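Local coordinates for protein PmoF1 (Methylocystis sp. ATCC 49242, PDB 6P1E) that binds copper through its PCu(A)C domain and probably serves as a periplasmic copper chaperone in a methane-oxidising bacterium, at residues R18-A21 with N26-F29; S53-G58 with A64-V69; T104-F107 with G111-V114. One frame throughout, in Å; residues are numbered along the deposited sequence.

Contact 1: residues R18-A21 with N26-F29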
loop_
_atom_site.group_PDB
_atom_site.type_symbol
_atom_site.label_atom_id
_atom_site.label_comp_id
_atom_site.label_asym_id
_atom_site.label_seq_id
_atom_site.Cartn_x
_atom_site.Cartn_y
_atom_site.Cartn_z
ATOM N N ARG B 18 -1.659 9.872 1.251
ATOM C CA ARG B 18 -1.720 10.668 0.045
ATOM C C ARG B 18 -1.977 12.109 0.450
ATOM O O ARG B 18 -3.006 12.418 1.051
ATOM C CB ARG B 18 -2.812 10.158 -0.889
ATOM C CG ARG B 18 -2.863 10.873 -2.224
ATOM C CD ARG B 18 -3.340 9.932 -3.309
ATOM N NE ARG B 18 -2.317 8.948 -3.656
ATOM C CZ ARG B 18 -2.569 7.722 -4.105
ATOM N NH1 ARG B 18 -3.820 7.304 -4.259
ATOM N NH2 ARG B 18 -1.566 6.904 -4.395
ATOM N N ALA B 19 -1.022 12.977 0.133
ATOM C CA ALA B 19 -1.079 14.372 0.545
ATOM C C ALA B 19 -2.299 15.058 -0.053
ATOM O O ALA B 19 -2.844 14.592 -1.055
ATOM C CB ALA B 19 0.191 15.094 0.134
ATOM N N PRO B 20 -2.745 16.161 0.569
ATOM C CA PRO B 20 -3.893 16.895 0.031
ATOM C C PRO B 20 -3.662 17.312 -1.413
ATOM O O PRO B 20 -2.568 17.760 -1.758
ATOM C CB PRO B 20 -3.995 18.118 0.948
ATOM C CG PRO B 20 -3.346 17.699 2.214
ATOM C CD PRO B 20 -2.251 16.761 1.820
ATOM N N ALA B 21 -4.685 17.160 -2.245
ATOM C CA ALA B 21 -4.615 17.628 -3.620
ATOM C C ALA B 21 -4.627 19.151 -3.634
ATOM O O ALA B 21 -4.820 19.787 -2.595
ATOM C CB ALA B 21 -5.770 17.073 -4.434
ATOM N N ASN B 26 -7.441 18.170 3.039
ATOM C CA ASN B 26 -7.576 16.838 3.625
ATOM C C ASN B 26 -6.607 15.834 3.011
ATOM O O ASN B 26 -6.335 15.880 1.814
ATOM C CB ASN B 26 -9.008 16.320 3.470
ATOM C CG ASN B 26 -9.420 16.170 2.020
ATOM O OD1 ASN B 26 -9.238 17.080 1.210
ATOM N ND2 ASN B 26 -9.974 15.011 1.683
ATOM N N ALA B 27 -6.102 14.923 3.839
ATOM C CA ALA B 27 -5.241 13.839 3.375
ATOM C C ALA B 27 -5.859 12.504 3.771
ATOM O O ALA B 27 -6.758 12.457 4.610
ATOM C CB ALA B 27 -3.846 13.974 3.955
ATOM N N SER B 28 -5.365 11.426 3.169
ATOM C CA SER B 28 -5.856 10.086 3.459
ATOM C C SER B 28 -4.705 9.203 3.905
ATOM O O SER B 28 -3.681 9.148 3.231
ATOM C CB SER B 28 -6.533 9.488 2.224
ATOM O OG SER B 28 -7.650 10.265 1.832
ATOM N N PHE B 29 -4.886 8.496 5.019
ATOM C CA PHE B 29 -3.837 7.653 5.587
ATOM C C PHE B 29 -4.155 6.187 5.358
ATOM O O PHE B 29 -5.294 5.747 5.543
ATOM C CB PHE B 29 -3.665 7.927 7.084
ATOM C CG PHE B 29 -2.828 6.898 7.800
ATOM C CD1 PHE B 29 -1.447 6.998 7.819
ATOM C CD2 PHE B 29 -3.425 5.831 8.458
ATOM C CE1 PHE B 29 -0.677 6.055 8.477
ATOM C CE2 PHE B 29 -2.661 4.887 9.117
ATOM C CZ PHE B 29 -1.285 5.002 9.128
HETATM O O HOH W 1 -7.037 15.954 -0.990
#
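Pro20 and Ala27 make the closely packed part of this contact. The pyrrolidine ring lies against the peptide that leads from Asn26 into the strand: its CG is 3.5 Å from Asn26 O, its CD is 3.9 Å from Ala27 CB, and Pro20 makes a bent CA-H...O contact with the same carbonyl oxygen, Pro20 CA lying 3.2 Å from Asn26 O. The methyl of Ala27 also meets the backbone of the other strand, Ala27 CB lying 3.4 Å from Arg18 O. So short a side chain suits a place where ring and carbonyl close in together and Leu17 packs nearby. Proline, which has no N-H to offer, marks the point where strand pairing stops.

On the strand side of Pro20 the two chains form the loop end of the antiparallel hairpin of strands 10-18 and 27-35, part of the PCu(A)C beta fold. Arg18 and Ser28 form its last hydrogen-bonded pair. Arg18 N to Ser28 O is 2.9 Å, whereas the return bond from Ser28 N to Arg18 O is weak at 3.3 Å, as if the strands were already parting.

The looser side belongs to water and charge. A water accepts from Ala21 N and donates to Asn26 O, bridging the gap where direct pairing has ended. Arg18, with CG anti to its own nitrogen (chi1 -175°), leads its guanidinium away from Ser28 to a salt bridge between NH2 and Asp120 OD2.

Contact 2: residues S53-G58 with A64-V69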
loop_
_atom_site.group_PDB
_atom_site.type_symbol
_atom_site.label_atom_id
_atom_site.label_comp_id
_atom_site.label_asym_id
_atom_site.label_seq_id
_atom_site.Cartn_x
_atom_site.Cartn_y
_atom_site.Cartn_z
ATOM N N SER B 53 -7.400 17.140 13.031
ATOM C CA SER B 53 -8.004 15.939 13.600
ATOM C C SER B 53 -7.854 14.770 12.639
ATOM O O SER B 53 -7.526 14.956 11.465
ATOM C CB SER B 53 -9.488 16.171 13.906
ATOM O OG SER B 53 -10.237 16.361 12.716
ATOM N N ALA B 54 -8.118 13.570 13.148
ATOM C CA ALA B 54 -8.093 12.357 12.343
ATOM C C ALA B 54 -9.369 11.560 12.582
ATOM O O ALA B 54 -9.757 11.327 13.727
ATOM C CB ALA B 54 -6.871 11.527 12.675
ATOM N N VAL B 55 -10.014 11.146 11.494
ATOM C CA VAL B 55 -11.271 10.406 11.565
ATOM C C VAL B 55 -11.106 9.050 10.893
ATOM O O VAL B 55 -10.755 8.967 9.715
ATOM C CB VAL B 55 -12.425 11.184 10.895
ATOM C CG1 VAL B 55 -13.706 10.356 10.883
ATOM C CG2 VAL B 55 -12.658 12.503 11.616
ATOM N N ILE B 56 -11.362 7.987 11.647
ATOM C CA ILE B 56 -11.220 6.641 11.117
ATOM C C ILE B 56 -12.481 6.238 10.366
ATOM O O ILE B 56 -13.592 6.386 10.864
ATOM C CB ILE B 56 -10.935 5.623 12.238
ATOM C CG1 ILE B 56 -9.770 6.115 13.105
ATOM C CG2 ILE B 56 -10.629 4.253 11.642
ATOM C CD1 ILE B 56 -9.476 5.248 14.304
ATOM N N HIS B 57 -12.283 5.705 9.165
ATOM C CA HIS B 57 -13.373 5.215 8.336
ATOM C C HIS B 57 -13.097 3.744 8.064
ATOM O O HIS B 57 -12.594 3.383 7.001
ATOM C CB HIS B 57 -13.468 6.013 7.031
ATOM C CG HIS B 57 -13.847 7.447 7.227
ATOM N ND1 HIS B 57 -15.121 7.841 7.576
ATOM C CD2 HIS B 57 -13.117 8.582 7.122
ATOM C CE1 HIS B 57 -15.159 9.159 7.676
ATOM N NE2 HIS B 57 -13.955 9.632 7.406
ATOM N N GLY B 58 -13.436 2.894 9.029
ATOM C CA GLY B 58 -12.971 1.519 9.024
ATOM C C GLY B 58 -13.974 0.521 8.484
ATOM O O GLY B 58 -13.695 -0.680 8.444
ATOM N N ALA B 64 -18.429 6.631 4.406
ATOM C CA ALA B 64 -18.845 7.941 4.892
ATOM C C ALA B 64 -18.919 7.934 6.414
ATOM O O ALA B 64 -18.752 8.966 7.061
ATOM C CB ALA B 64 -20.193 8.330 4.292
ATOM N N LEU B 65 -19.179 6.759 6.979
ATOM C CA LEU B 65 -19.324 6.608 8.421
ATOM C C LEU B 65 -17.988 6.601 9.149
ATOM O O LEU B 65 -17.020 5.995 8.685
ATOM C CB LEU B 65 -20.086 5.324 8.738
ATOM C CG LEU B 65 -21.501 5.254 8.159
ATOM C CD1 LEU B 65 -22.148 3.930 8.507
ATOM C CD2 LEU B 65 -22.358 6.425 8.639
ATOM N N GLU B 66 -17.944 7.282 10.290
ATOM C CA GLU B 66 -16.811 7.167 11.196
ATOM C C GLU B 66 -16.953 5.863 11.969
ATOM O O GLU B 66 -17.968 5.633 12.630
ATOM C CB GLU B 66 -16.738 8.357 12.158
ATOM C CG GLU B 66 -15.545 8.300 13.109
ATOM C CD GLU B 66 -15.441 9.521 14.007
ATOM O OE1 GLU B 66 -16.299 10.422 13.890
ATOM O OE2 GLU B 66 -14.499 9.579 14.827
ATOM N N ALA B 67 -15.947 5.003 11.870
ATOM C CA ALA B 67 -16.006 3.687 12.489
ATOM C C ALA B 67 -14.600 3.140 12.697
ATOM O O ALA B 67 -13.718 3.368 11.869
ATOM C CB ALA B 67 -16.824 2.737 11.631
ATOM N N PRO B 68 -14.382 2.409 13.801
ATOM C CA PRO B 68 -13.050 1.843 14.031
ATOM C C PRO B 68 -12.691 0.776 13.004
ATOM O O PRO B 68 -13.583 0.215 12.366
ATOM C CB PRO B 68 -13.165 1.234 15.433
ATOM C CG PRO B 68 -14.615 0.934 15.591
ATOM C CD PRO B 68 -15.328 2.042 14.870
ATOM N N VAL B 69 -11.401 0.506 12.848
ATOM C CA VAL B 69 -10.956 -0.618 12.039
ATOM C C VAL B 69 -10.921 -1.857 12.920
ATOM O O VAL B 69 -10.148 -1.927 13.876
ATOM C CB VAL B 69 -9.567 -0.375 11.416
ATOM C CG1 VAL B 69 -9.136 -1.573 10.584
ATOM C CG2 VAL B 69 -9.583 0.882 10.562
HETATM O O HOH W 2 -12.324 8.144 14.453
HETATM O O HOH W 3 -13.540 -2.555 10.273
#
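His57 and Gly58, at the end of strand 51-57, meet the incoming chain 64-69 through a single backbone bridge, His57 with Ala67, in the loop that leads into strand 69-71 of the PCu(A)C beta fold. The touching parts run about 70° apart, so the pairing is local and does not extend into a regular sheet.

Three hydrogen bonds hold the crossing. Ala67 uses both its polar backbone atoms: its N gives to Ile56 O at 2.9 Å, and its O accepts from Gly58 N, the latter bent (132° at the hydrogen). Gly58 packs so closely against the backbone of 67-69 that there is no room for a beta carbon, which would meet Pro68 O. The third bond comes from a side chain. His57 ND1 donates to Leu65 O at 2.9 Å; the oxygen lies near the imidazole plane, but the nitrogen stands well above the plane of the carbonyl. With CG beside its own nitrogen (chi1 -66°), the ring is brought back to the loop and also meets Tyr85. Histidine suits the place because it can be a flat neighbour to Tyr85 and a donor to the loop at once.

Apolar contacts flank these bonds. Ile56 CG2 touches Val69 CG2 at 3.7 Å, the two side chains crossing at about a right angle, near Leu43. Toward the surface Val55 CG1 rests on the extended chain of Glu66, 3.5 Å from its CG.

Waters finish the exposed side. One links Gly58 O to Pro68 O, the latter weakly; another accepts from Ile56 N and donates to Glu66 OE2, the water oxygen lying 2.6 Å from that carboxylate oxygen.

Contact 3: residues T104-F107 with G111-V114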
loop_
_atom_site.group_PDB
_atom_site.type_symbol
_atom_site.label_atom_id
_atom_site.label_comp_id
_atom_site.label_asym_id
_atom_site.label_seq_id
_atom_site.Cartn_x
_atom_site.Cartn_y
_atom_site.Cartn_z
ATOM N N THR B 104 0.320 8.896 15.970
ATOM C CA THR B 104 0.156 7.890 17.004
ATOM C C THR B 104 -1.117 7.117 16.715
ATOM O O THR B 104 -2.202 7.693 16.644
ATOM C CB THR B 104 0.082 8.512 18.414
ATOM O OG1 THR B 104 1.252 9.304 18.657
ATOM C CG2 THR B 104 -0.020 7.424 19.475
ATOM N N LEU B 105 -0.973 5.810 16.538
ATOM C CA LEU B 105 -2.121 4.936 16.367
ATOM C C LEU B 105 -2.501 4.383 17.729
ATOM O O LEU B 105 -1.634 3.972 18.498
ATOM C CB LEU B 105 -1.816 3.799 15.388
ATOM C CG LEU B 105 -1.244 4.202 14.027
ATOM C CD1 LEU B 105 -0.985 2.964 13.178
ATOM C CD2 LEU B 105 -2.163 5.173 13.304
ATOM N N VAL B 106 -3.796 4.379 18.019
ATOM C CA VAL B 106 -4.295 3.907 19.301
ATOM C C VAL B 106 -5.159 2.675 19.085
ATOM O O VAL B 106 -6.209 2.743 18.445
ATOM C CB VAL B 106 -5.112 4.991 20.031
ATOM C CG1 VAL B 106 -5.504 4.517 21.425
ATOM C CG2 VAL B 106 -4.323 6.294 20.112
ATOM N N PHE B 107 -4.691 1.547 19.608
ATOM C CA PHE B 107 -5.422 0.290 19.528
ATOM C C PHE B 107 -6.084 0.007 20.870
ATOM O O PHE B 107 -5.495 0.267 21.919
ATOM C CB PHE B 107 -4.486 -0.849 19.130
ATOM C CG PHE B 107 -3.866 -0.673 17.774
ATOM C CD1 PHE B 107 -4.541 -1.070 16.631
ATOM C CD2 PHE B 107 -2.614 -0.093 17.641
ATOM C CE1 PHE B 107 -3.974 -0.905 15.378
ATOM C CE2 PHE B 107 -2.041 0.076 16.393
ATOM C CZ PHE B 107 -2.721 -0.329 15.261
ATOM N N GLY B 111 -2.697 -0.873 22.786
ATOM C CA GLY B 111 -2.244 0.433 23.229
ATOM C C GLY B 111 -1.743 1.295 22.087
ATOM O O GLY B 111 -2.142 1.107 20.936
ATOM N N GLU B 112 -0.870 2.244 22.411
ATOM C CA GLU B 112 -0.427 3.253 21.453
ATOM C C GLU B 112 0.913 2.898 20.807
ATOM O O GLU B 112 1.777 2.286 21.436
ATOM C CB GLU B 112 -0.330 4.616 22.144
ATOM C CG GLU B 112 -1.634 5.052 22.802
ATOM C CD GLU B 112 -1.604 6.487 23.291
ATOM O OE1 GLU B 112 -0.507 7.072 23.353
ATOM O OE2 GLU B 112 -2.682 7.030 23.618
ATOM N N VAL B 113 1.069 3.276 19.541
ATOM C CA VAL B 113 2.346 3.144 18.851
ATOM C C VAL B 113 2.582 4.390 18.000
ATOM O O VAL B 113 1.693 4.839 17.278
ATOM C CB VAL B 113 2.409 1.861 17.980
ATOM C CG1 VAL B 113 1.306 1.841 16.926
ATOM C CG2 VAL B 113 3.787 1.723 17.329
ATOM N N VAL B 114 3.771 4.971 18.123
ATOM C CA VAL B 114 4.141 6.124 17.312
ATOM C C VAL B 114 4.780 5.639 16.020
ATOM O O VAL B 114 5.676 4.791 16.037
ATOM C CB VAL B 114 5.108 7.062 18.054
ATOM C CG1 VAL B 114 5.532 8.223 17.159
ATOM C CG2 VAL B 114 4.464 7.584 19.328
#
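Phe107 sets the edge of its ring against Val113, CE2 lying 3.8 Å from CG1 in nearly the ring plane, and the same edge passes Gly111 O, 3.5 Å from Phe107 CD2. Val113 holds CG1 between its own nitrogen and carbonyl carbon (chi1 59°), which brings that methyl to the ring and also to Leu105 CB. Large apolar groups suit this face, where Leu43 and Val12 pack on both Leu105 and Phe107.

The strands are the arms of an antiparallel beta hairpin, 100-107 and 111-120. Leu105 and Val113 exchange a pair of well-formed bonds, Leu105 N to Val113 O being 2.9 Å. Nearer the turn Phe107 and Gly111 also exchange two bonds, the one from Gly111 N to Phe107 O longer (3.1 Å) and more bent. Gly111 has a positive phi (87°), and at its backbone angles a beta carbon would be jammed against the preceding carbonyl.

On the other face, Glu112 lies side by side with Val106, its CG 4.0 Å from Val106 CG2. The aliphatic stem packs alongside the valine while OE2 forms a salt bridge with Lys47 NZ. Beside it Thr104 CG2 meets Glu112 CB at 3.9 Å, and Thr104 OG1 approaches Val114 CG2.

In the fold
Contacts 1 and 3 are both antiparallel hairpin pairings, each partly buried, but contact 1 lies where strand pairing gives way to a longer connecting loop, contact 3 beside a tight three-residue connection. Contact 2 is a surface contact, where a loop crosses the end of a strand and a histidine side chain adds to the backbone bonds. All three reach one sheet. Contacts 1 and 3 lie on opposite sides of the chain's centre, yet they meet inside, where Phe29 CE2 packs on Leu105 CD2 at 4.2 Å. Contact 2 touches neither directly, although Leu43 serves both Val69 there and Leu105 in contact 3. Bridging waters belong to contacts 1 and 2; apolar packing occurs in all three, with Phe107 against Val113 adding an aromatic ring in contact 3.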